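Local coordinates for protein transcriptional regulator, TetR family (Vibrio parahaemolyticus, PDB 3HE0) that probably binds regulatory DNA through an N-terminal helix-turn-helix of the TetR type and thereby controls transcription, at residues Y88-A99 and S159-H170; K142-L150 and A188-H196. All coordinates share one frame; numbering follows the deposited sequence.

Contact 1: Y88-A99 and S159-H170; sequences YRTMWLNIWNLA and SFEASVALARKH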
# COMPACT_ATOMS: atom_id res chain seq x y z
N TYR A 88 -14.88 -15.53 2.26
CA TYR A 88 -14.41 -14.15 2.43
C TYR A 88 -13.54 -14.04 3.68
O TYR A 88 -12.41 -13.54 3.62
CB TYR A 88 -15.59 -13.18 2.47
CG TYR A 88 -15.16 -11.75 2.71
CD1 TYR A 88 -14.73 -10.95 1.67
CD2 TYR A 88 -15.13 -11.21 3.98
CE1 TYR A 88 -14.31 -9.63 1.89
CE2 TYR A 88 -14.72 -9.88 4.21
CZ TYR A 88 -14.31 -9.12 3.17
OH TYR A 88 -13.90 -7.83 3.38
N ARG A 89 -14.04 -14.56 4.80
CA ARG A 89 -13.32 -14.47 6.07
C ARG A 89 -11.99 -15.18 6.00
O ARG A 89 -10.99 -14.69 6.55
CB ARG A 89 -14.16 -15.05 7.23
CG ARG A 89 -13.49 -14.94 8.62
CD ARG A 89 -14.36 -15.51 9.78
NE ARG A 89 -15.43 -14.58 10.10
CZ ARG A 89 -16.68 -14.66 9.65
NH1 ARG A 89 -17.56 -13.74 10.01
NH2 ARG A 89 -17.06 -15.66 8.84
N THR A 90 -11.95 -16.34 5.35
CA THR A 90 -10.71 -17.09 5.28
C THR A 90 -9.63 -16.28 4.57
O THR A 90 -8.53 -16.10 5.09
CB THR A 90 -10.91 -18.47 4.55
OG1 THR A 90 -11.95 -19.20 5.20
CG2 THR A 90 -9.65 -19.30 4.58
N MSE A 91 -9.94 -15.79 3.38
CA MSE A 91 -8.99 -15.04 2.58
C MSE A 91 -8.60 -13.75 3.30
O MSE A 91 -7.44 -13.37 3.29
CB MSE A 91 -9.58 -14.70 1.21
CG MSE A 91 -9.72 -15.92 0.33
SE MSE A 91 -10.62 -15.49 -1.34
CE MSE A 91 -10.49 -17.25 -2.19
N TRP A 92 -9.57 -13.10 3.94
CA TRP A 92 -9.30 -11.84 4.65
C TRP A 92 -8.24 -12.12 5.71
O TRP A 92 -7.29 -11.37 5.85
CB TRP A 92 -10.60 -11.32 5.29
CG TRP A 92 -10.57 -9.90 5.70
CD1 TRP A 92 -11.18 -8.84 5.08
CD2 TRP A 92 -9.91 -9.36 6.85
NE1 TRP A 92 -10.94 -7.68 5.78
CE2 TRP A 92 -10.16 -7.98 6.87
CE3 TRP A 92 -9.14 -9.92 7.88
CZ2 TRP A 92 -9.65 -7.16 7.85
CZ3 TRP A 92 -8.65 -9.09 8.85
CH2 TRP A 92 -8.90 -7.73 8.83
N LEU A 93 -8.41 -13.21 6.45
CA LEU A 93 -7.47 -13.58 7.53
C LEU A 93 -6.14 -14.08 6.99
O LEU A 93 -5.09 -13.84 7.58
CB LEU A 93 -8.09 -14.64 8.45
CG LEU A 93 -9.11 -14.09 9.45
CD1 LEU A 93 -9.76 -15.24 10.24
CD2 LEU A 93 -8.47 -13.08 10.41
N ASN A 94 -6.16 -14.78 5.86
CA ASN A 94 -4.89 -15.10 5.20
C ASN A 94 -4.14 -13.80 4.84
O ASN A 94 -2.91 -13.72 4.95
CB ASN A 94 -5.11 -15.94 3.92
CG ASN A 94 -5.59 -17.36 4.20
OD1 ASN A 94 -5.37 -17.88 5.27
ND2 ASN A 94 -6.25 -17.99 3.21
N ILE A 95 -4.87 -12.79 4.38
CA ILE A 95 -4.20 -11.55 4.02
C ILE A 95 -3.59 -10.94 5.27
O ILE A 95 -2.47 -10.49 5.24
CB ILE A 95 -5.14 -10.53 3.29
CG1 ILE A 95 -5.49 -11.02 1.89
CG2 ILE A 95 -4.46 -9.12 3.19
CD1 ILE A 95 -6.74 -10.30 1.29
N TRP A 96 -4.33 -10.96 6.37
CA TRP A 96 -3.87 -10.37 7.62
C TRP A 96 -2.58 -11.03 8.07
O TRP A 96 -1.64 -10.37 8.52
CB TRP A 96 -4.95 -10.56 8.69
CG TRP A 96 -4.64 -10.02 10.02
CD1 TRP A 96 -4.13 -10.69 11.07
CD2 TRP A 96 -4.85 -8.68 10.46
NE1 TRP A 96 -3.99 -9.85 12.15
CE2 TRP A 96 -4.44 -8.61 11.80
CE3 TRP A 96 -5.37 -7.54 9.85
CZ2 TRP A 96 -4.49 -7.44 12.53
CZ3 TRP A 96 -5.42 -6.38 10.58
CH2 TRP A 96 -5.00 -6.34 11.91
N ASN A 97 -2.54 -12.35 7.96
CA ASN A 97 -1.37 -13.11 8.35
C ASN A 97 -0.19 -13.04 7.40
O ASN A 97 0.86 -13.47 7.75
CB ASN A 97 -1.76 -14.56 8.65
CG ASN A 97 -2.61 -14.67 9.90
OD1 ASN A 97 -3.70 -15.24 9.89
ND2 ASN A 97 -2.15 -14.04 10.97
N LEU A 98 -0.34 -12.45 6.23
CA LEU A 98 0.83 -12.20 5.39
C LEU A 98 1.64 -11.00 5.87
O LEU A 98 2.78 -10.82 5.43
CB LEU A 98 0.42 -11.95 3.95
CG LEU A 98 0.22 -13.23 3.15
CD1 LEU A 98 -0.42 -12.91 1.83
CD2 LEU A 98 1.56 -13.89 2.94
N ALA A 99 1.05 -10.15 6.72
CA ALA A 99 1.70 -8.90 7.06
C ALA A 99 3.02 -9.20 7.76
O ALA A 99 3.08 -10.10 8.60
CB ALA A 99 0.81 -8.03 7.96
N SER A 159 -12.35 -3.98 -0.08
CA SER A 159 -12.42 -5.00 0.94
C SER A 159 -11.01 -5.57 1.24
O SER A 159 -10.27 -5.03 2.08
CB SER A 159 -13.44 -6.07 0.53
OG SER A 159 -13.08 -6.71 -0.68
N PHE A 160 -10.61 -6.60 0.50
CA PHE A 160 -9.29 -7.19 0.69
C PHE A 160 -8.14 -6.20 0.65
O PHE A 160 -7.35 -6.15 1.59
CB PHE A 160 -9.05 -8.30 -0.35
CG PHE A 160 -10.00 -9.45 -0.23
CD1 PHE A 160 -10.32 -10.01 1.01
CD2 PHE A 160 -10.60 -9.99 -1.35
CE1 PHE A 160 -11.19 -11.10 1.12
CE2 PHE A 160 -11.48 -11.10 -1.24
CZ PHE A 160 -11.77 -11.64 0.00
N GLU A 161 -8.03 -5.44 -0.44
CA GLU A 161 -6.82 -4.62 -0.71
C GLU A 161 -6.70 -3.54 0.32
O GLU A 161 -5.58 -3.09 0.65
CB GLU A 161 -6.79 -4.01 -2.14
CG GLU A 161 -6.30 -5.02 -3.23
CD GLU A 161 -6.81 -4.70 -4.64
OE1 GLU A 161 -6.55 -3.62 -5.15
OE2 GLU A 161 -7.48 -5.55 -5.25
N ALA A 162 -7.83 -3.14 0.86
CA ALA A 162 -7.80 -2.07 1.84
C ALA A 162 -7.25 -2.62 3.15
O ALA A 162 -6.42 -1.97 3.77
CB ALA A 162 -9.19 -1.42 2.01
N SER A 163 -7.70 -3.80 3.55
CA SER A 163 -7.23 -4.43 4.82
C SER A 163 -5.74 -4.96 4.82
O SER A 163 -5.19 -5.32 5.85
CB SER A 163 -8.07 -5.64 5.05
OG SER A 163 -7.65 -6.58 4.10
N VAL A 164 -5.12 -5.07 3.65
CA VAL A 164 -3.67 -5.09 3.56
C VAL A 164 -3.16 -3.90 4.36
O VAL A 164 -2.22 -3.99 5.14
CB VAL A 164 -3.23 -4.98 2.08
CG1 VAL A 164 -1.73 -4.74 1.97
CG2 VAL A 164 -3.65 -6.24 1.34
N ALA A 165 -3.85 -2.77 4.20
CA ALA A 165 -3.48 -1.54 4.86
C ALA A 165 -3.60 -1.64 6.36
O ALA A 165 -2.74 -1.17 7.08
CB ALA A 165 -4.32 -0.37 4.33
N LEU A 166 -4.67 -2.26 6.83
CA LEU A 166 -4.85 -2.47 8.26
C LEU A 166 -3.74 -3.37 8.82
O LEU A 166 -3.15 -3.09 9.88
CB LEU A 166 -6.22 -3.12 8.55
CG LEU A 166 -7.47 -2.26 8.63
CD1 LEU A 166 -8.63 -3.17 8.89
CD2 LEU A 166 -7.36 -1.26 9.72
N ALA A 167 -3.49 -4.46 8.11
CA ALA A 167 -2.46 -5.41 8.50
C ALA A 167 -1.12 -4.69 8.59
O ALA A 167 -0.44 -4.76 9.60
CB ALA A 167 -2.40 -6.56 7.51
N ARG A 168 -0.78 -3.98 7.52
CA ARG A 168 0.49 -3.24 7.42
C ARG A 168 0.63 -2.30 8.60
O ARG A 168 1.60 -2.35 9.33
CB ARG A 168 0.51 -2.45 6.11
CG ARG A 168 1.86 -2.17 5.45
CD ARG A 168 1.63 -1.76 3.96
NE ARG A 168 0.59 -0.72 3.83
CZ ARG A 168 -0.37 -0.65 2.89
NH1 ARG A 168 -0.49 -1.56 1.91
NH2 ARG A 168 -1.26 0.35 2.93
N LYS A 169 -0.38 -1.47 8.82
CA LYS A 169 -0.35 -0.52 9.93
C LYS A 169 -0.42 -1.18 11.32
O LYS A 169 0.05 -0.59 12.29
CB LYS A 169 -1.46 0.54 9.75
CG LYS A 169 -1.16 1.57 8.64
CD LYS A 169 -1.91 2.90 8.83
CE LYS A 169 -1.44 3.97 7.84
NZ LYS A 169 -0.05 4.45 8.13
N HIS A 170 -0.99 -2.38 11.41
CA HIS A 170 -0.96 -3.15 12.68
C HIS A 170 0.44 -3.69 12.95
O HIS A 170 0.98 -3.48 14.03
CB HIS A 170 -1.96 -4.33 12.70
CG HIS A 170 -1.89 -5.16 13.95
ND1 HIS A 170 -1.20 -6.35 14.02
CD2 HIS A 170 -2.42 -4.96 15.18
CE1 HIS A 170 -1.31 -6.86 15.23
NE2 HIS A 170 -2.04 -6.03 15.96
O HOH W 1 -6.55 -8.26 5.86
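Helices 88-97 and 160-170 run in broadly the same direction, their axes 8.9 Å apart and crossing at -37°, with Trp92 level with Phe160, Ile95 with Val164 and Trp96 with Ala167. Phe160 is a knob, its ring set among Tyr88, Met91, Trp92 and Ile95. The Tyr88 ring, thrown across by CG lying opposite the backbone N (chi1 177°), is nearly parallel to it but slid off, with centroids 4.9 Å apart; Met91, present as selenomethionine, adds an oblique Met-aromatic contact through its selenium. Ile95 crosses both Phe160 and Val164 at about a right angle, Ile95 CD1 lying 3.5 Å from Phe160 CB. Further along, Ser163 OG stands over the rim of one face of the Trp92 indole, while Ser163 CB is 3.6 Å from Trp92 CZ2. Ser163 OG donates to Phe160 O and accepts from a water, 2.7 Å away, that also donates to Trp92 O and sits over the centre of the same indole, so the buried hydroxyl is satisfied. Trp96 reaches His170 with CZ2 over one face of the imidazole, and Ala99 CB meets Ala167 CB at 3.6 Å. Together they form aromatic-rich helix packing in the all-helical C-terminal domain of a TetR-family regulator.

Contact 2: K142-L150 and A188-H196; sequences KEEGVFKPL and ASWDAIIKH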
# COMPACT_ATOMS: atom_id res chain seq x y z
N LYS A 142 -22.13 -11.69 -6.71
CA LYS A 142 -22.91 -10.79 -7.56
C LYS A 142 -24.04 -11.57 -8.20
O LYS A 142 -25.17 -11.09 -8.23
CB LYS A 142 -22.05 -10.09 -8.63
CG LYS A 142 -21.19 -8.94 -8.09
CD LYS A 142 -20.40 -8.23 -9.20
CE LYS A 142 -19.16 -8.98 -9.64
NZ LYS A 142 -18.38 -8.22 -10.67
N GLU A 143 -23.76 -12.78 -8.67
CA GLU A 143 -24.77 -13.61 -9.28
C GLU A 143 -25.90 -13.86 -8.29
O GLU A 143 -27.08 -13.87 -8.65
CB GLU A 143 -24.16 -14.93 -9.79
CG GLU A 143 -23.22 -14.69 -11.01
CD GLU A 143 -22.19 -15.80 -11.29
OE1 GLU A 143 -22.30 -16.91 -10.72
OE2 GLU A 143 -21.27 -15.57 -12.12
N GLU A 144 -25.54 -14.03 -7.02
CA GLU A 144 -26.52 -14.31 -5.96
C GLU A 144 -27.22 -13.08 -5.42
O GLU A 144 -28.03 -13.20 -4.51
CB GLU A 144 -25.85 -15.07 -4.80
CG GLU A 144 -25.54 -16.52 -5.16
CD GLU A 144 -24.64 -17.22 -4.15
OE1 GLU A 144 -24.37 -16.68 -3.06
OE2 GLU A 144 -24.18 -18.36 -4.44
N GLY A 145 -26.90 -11.90 -5.94
CA GLY A 145 -27.53 -10.68 -5.47
C GLY A 145 -27.04 -10.22 -4.10
O GLY A 145 -27.66 -9.35 -3.48
N VAL A 146 -25.92 -10.78 -3.64
CA VAL A 146 -25.38 -10.47 -2.33
C VAL A 146 -24.49 -9.26 -2.38
O VAL A 146 -24.62 -8.34 -1.57
CB VAL A 146 -24.63 -11.69 -1.76
CG1 VAL A 146 -23.76 -11.29 -0.56
CG2 VAL A 146 -25.65 -12.76 -1.40
N PHE A 147 -23.61 -9.24 -3.38
CA PHE A 147 -22.64 -8.15 -3.56
C PHE A 147 -23.12 -7.04 -4.48
O PHE A 147 -23.93 -7.26 -5.37
CB PHE A 147 -21.32 -8.69 -4.11
CG PHE A 147 -20.58 -9.60 -3.17
CD1 PHE A 147 -20.65 -9.43 -1.79
CD2 PHE A 147 -19.75 -10.59 -3.66
CE1 PHE A 147 -19.94 -10.27 -0.92
CE2 PHE A 147 -19.04 -11.42 -2.80
CZ PHE A 147 -19.15 -11.26 -1.41
N LYS A 148 -22.64 -5.83 -4.21
CA LYS A 148 -22.83 -4.70 -5.11
C LYS A 148 -22.27 -5.00 -6.51
O LYS A 148 -21.20 -5.65 -6.67
CB LYS A 148 -22.10 -3.45 -4.57
CG LYS A 148 -22.50 -2.94 -3.14
CD LYS A 148 -21.99 -1.48 -2.91
CE LYS A 148 -22.37 -0.87 -1.55
NZ LYS A 148 -21.89 -1.64 -0.35
N PRO A 149 -22.97 -4.51 -7.54
CA PRO A 149 -22.62 -4.86 -8.90
C PRO A 149 -21.44 -4.07 -9.45
O PRO A 149 -21.59 -3.31 -10.37
CB PRO A 149 -23.92 -4.56 -9.67
CG PRO A 149 -24.54 -3.42 -8.89
CD PRO A 149 -24.28 -3.83 -7.46
N LEU A 150 -20.26 -4.25 -8.88
CA LEU A 150 -19.13 -3.43 -9.27
C LEU A 150 -18.12 -4.37 -9.84
O LEU A 150 -18.16 -5.57 -9.54
CB LEU A 150 -18.58 -2.67 -8.04
CG LEU A 150 -19.56 -1.69 -7.36
CD1 LEU A 150 -18.95 -1.05 -6.10
CD2 LEU A 150 -20.06 -0.58 -8.32
N ALA A 188 -17.00 -5.03 8.93
CA ALA A 188 -17.15 -3.71 8.36
C ALA A 188 -16.76 -3.70 6.87
O ALA A 188 -17.41 -3.04 6.04
CB ALA A 188 -16.33 -2.67 9.14
N SER A 189 -15.69 -4.43 6.55
CA SER A 189 -15.24 -4.54 5.16
C SER A 189 -16.27 -5.31 4.32
O SER A 189 -16.48 -4.97 3.16
CB SER A 189 -13.82 -5.14 5.08
OG SER A 189 -13.74 -6.46 5.56
N TRP A 190 -16.91 -6.33 4.89
CA TRP A 190 -18.01 -7.03 4.23
C TRP A 190 -19.15 -6.04 3.91
O TRP A 190 -19.70 -6.07 2.82
CB TRP A 190 -18.51 -8.13 5.16
CG TRP A 190 -19.62 -8.95 4.71
CD1 TRP A 190 -20.90 -8.88 5.15
CD2 TRP A 190 -19.57 -10.06 3.79
NE1 TRP A 190 -21.66 -9.85 4.56
CE2 TRP A 190 -20.87 -10.58 3.71
CE3 TRP A 190 -18.56 -10.63 3.02
CZ2 TRP A 190 -21.20 -11.67 2.89
CZ3 TRP A 190 -18.88 -11.72 2.20
CH2 TRP A 190 -20.18 -12.22 2.15
N ASP A 191 -19.43 -5.11 4.84
CA ASP A 191 -20.42 -4.06 4.59
C ASP A 191 -20.10 -3.25 3.33
O ASP A 191 -21.02 -2.78 2.64
CB ASP A 191 -20.52 -3.09 5.75
CG ASP A 191 -21.34 -3.63 6.92
OD1 ASP A 191 -22.08 -4.61 6.68
OD2 ASP A 191 -21.25 -3.05 8.04
N ALA A 192 -18.82 -3.05 3.06
CA ALA A 192 -18.42 -2.26 1.90
C ALA A 192 -18.88 -2.95 0.61
O ALA A 192 -19.29 -2.30 -0.30
CB ALA A 192 -16.89 -2.03 1.87
N ILE A 193 -18.85 -4.27 0.57
CA ILE A 193 -19.09 -4.99 -0.68
C ILE A 193 -20.50 -5.57 -0.82
O ILE A 193 -20.93 -5.87 -1.94
CB ILE A 193 -18.00 -6.05 -0.98
CG1 ILE A 193 -17.96 -7.11 0.11
CG2 ILE A 193 -16.63 -5.33 -1.22
CD1 ILE A 193 -17.02 -8.34 -0.20
N ILE A 194 -21.24 -5.70 0.28
CA ILE A 194 -22.61 -6.20 0.18
C ILE A 194 -23.59 -5.04 -0.12
O ILE A 194 -23.30 -3.85 0.14
CB ILE A 194 -23.05 -7.03 1.41
CG1 ILE A 194 -23.17 -6.17 2.68
CG2 ILE A 194 -22.12 -8.22 1.63
CD1 ILE A 194 -24.06 -6.84 3.77
N LYS A 195 -24.71 -5.41 -0.73
CA LYS A 195 -25.85 -4.53 -0.94
C LYS A 195 -26.56 -4.28 0.39
O LYS A 195 -26.57 -5.16 1.24
CB LYS A 195 -26.82 -5.16 -1.95
CG LYS A 195 -26.28 -5.11 -3.36
CD LYS A 195 -27.12 -5.95 -4.35
CE LYS A 195 -28.24 -5.14 -4.97
NZ LYS A 195 -28.99 -5.92 -6.01
N HIS A 196 -27.11 -3.09 0.59
CA HIS A 196 -27.76 -2.76 1.87
C HIS A 196 -29.20 -2.31 1.66
O HIS A 196 -29.98 -2.36 2.64
CB HIS A 196 -26.99 -1.69 2.64
CG HIS A 196 -25.68 -2.17 3.19
ND1 HIS A 196 -25.57 -2.85 4.38
CD2 HIS A 196 -24.42 -2.06 2.69
CE1 HIS A 196 -24.29 -3.14 4.60
NE2 HIS A 196 -23.58 -2.67 3.60
OXT HIS A 196 -29.59 -1.89 0.55
O HOH W 2 -26.30 -7.97 0.42
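Lys148 lies along the C-terminal end of helix 179-193 and the tail beyond it. Its CB lies beside Ile193 O, CG comes 3.5 Å from Ile194 O, and CD and CE run past the carbonyl oxygens of Ala192 and Ile194. A bend at the last torsion (chi4 58°) then brings NZ to 2.7 Å from Ala192 O, which it approaches from above the carbonyl plane, and equally close to Ile194 O, where the donor is tilted 28° from the plane. This carbonyl-rich setting probably favours the positive charge of the ammonium, which also pairs with Asp191 of the second subunit. The backbones join through two nearly straight bonds, Lys148 N to Ile193 O (2.8 Å) and Lys195 N to Val146 O (3.0 Å), around the Phe147-Ile194 pair. Phe147 makes an offset edge-to-face contact with Trp190, the planes at 75° and Phe147 CE1 3.6 Å from Trp190 CZ3. A water donates to both Val146 O and Lys195 O. Gly145, at positive phi, ends helix 132-143 in a Schellman motif; beyond it a single beta bridge, Phe147 with Ile194, joins that loop to the C-terminal tail after helix 179-193, beside the subunit interface.

In the fold
The two contacts illustrate how an all-helical domain is tied together by segments that alternate along the chain: 88-99, 142-150, 159-170, then 188-196. Contact 1 joins helices 84-97 and 160-171; contact 2 joins the loop after helix 132-143 to the end of helix 179-193, which follows 160-171 in the chain. Their centres lie about 18 Å apart, contact 1 nearer the middle of the chain and contact 2 towards its periphery, at the C-terminus. Helix 179-193 links them, for Ser189 OG probably hydrogen-bonds to Tyr88 OH at 2.6 Å, while Trp190 and Ile193 pack on the same tyrosine. Both reach the second subunit, consistent with a C-terminal domain that mediates dimerisation, as in other TetR-family regulators.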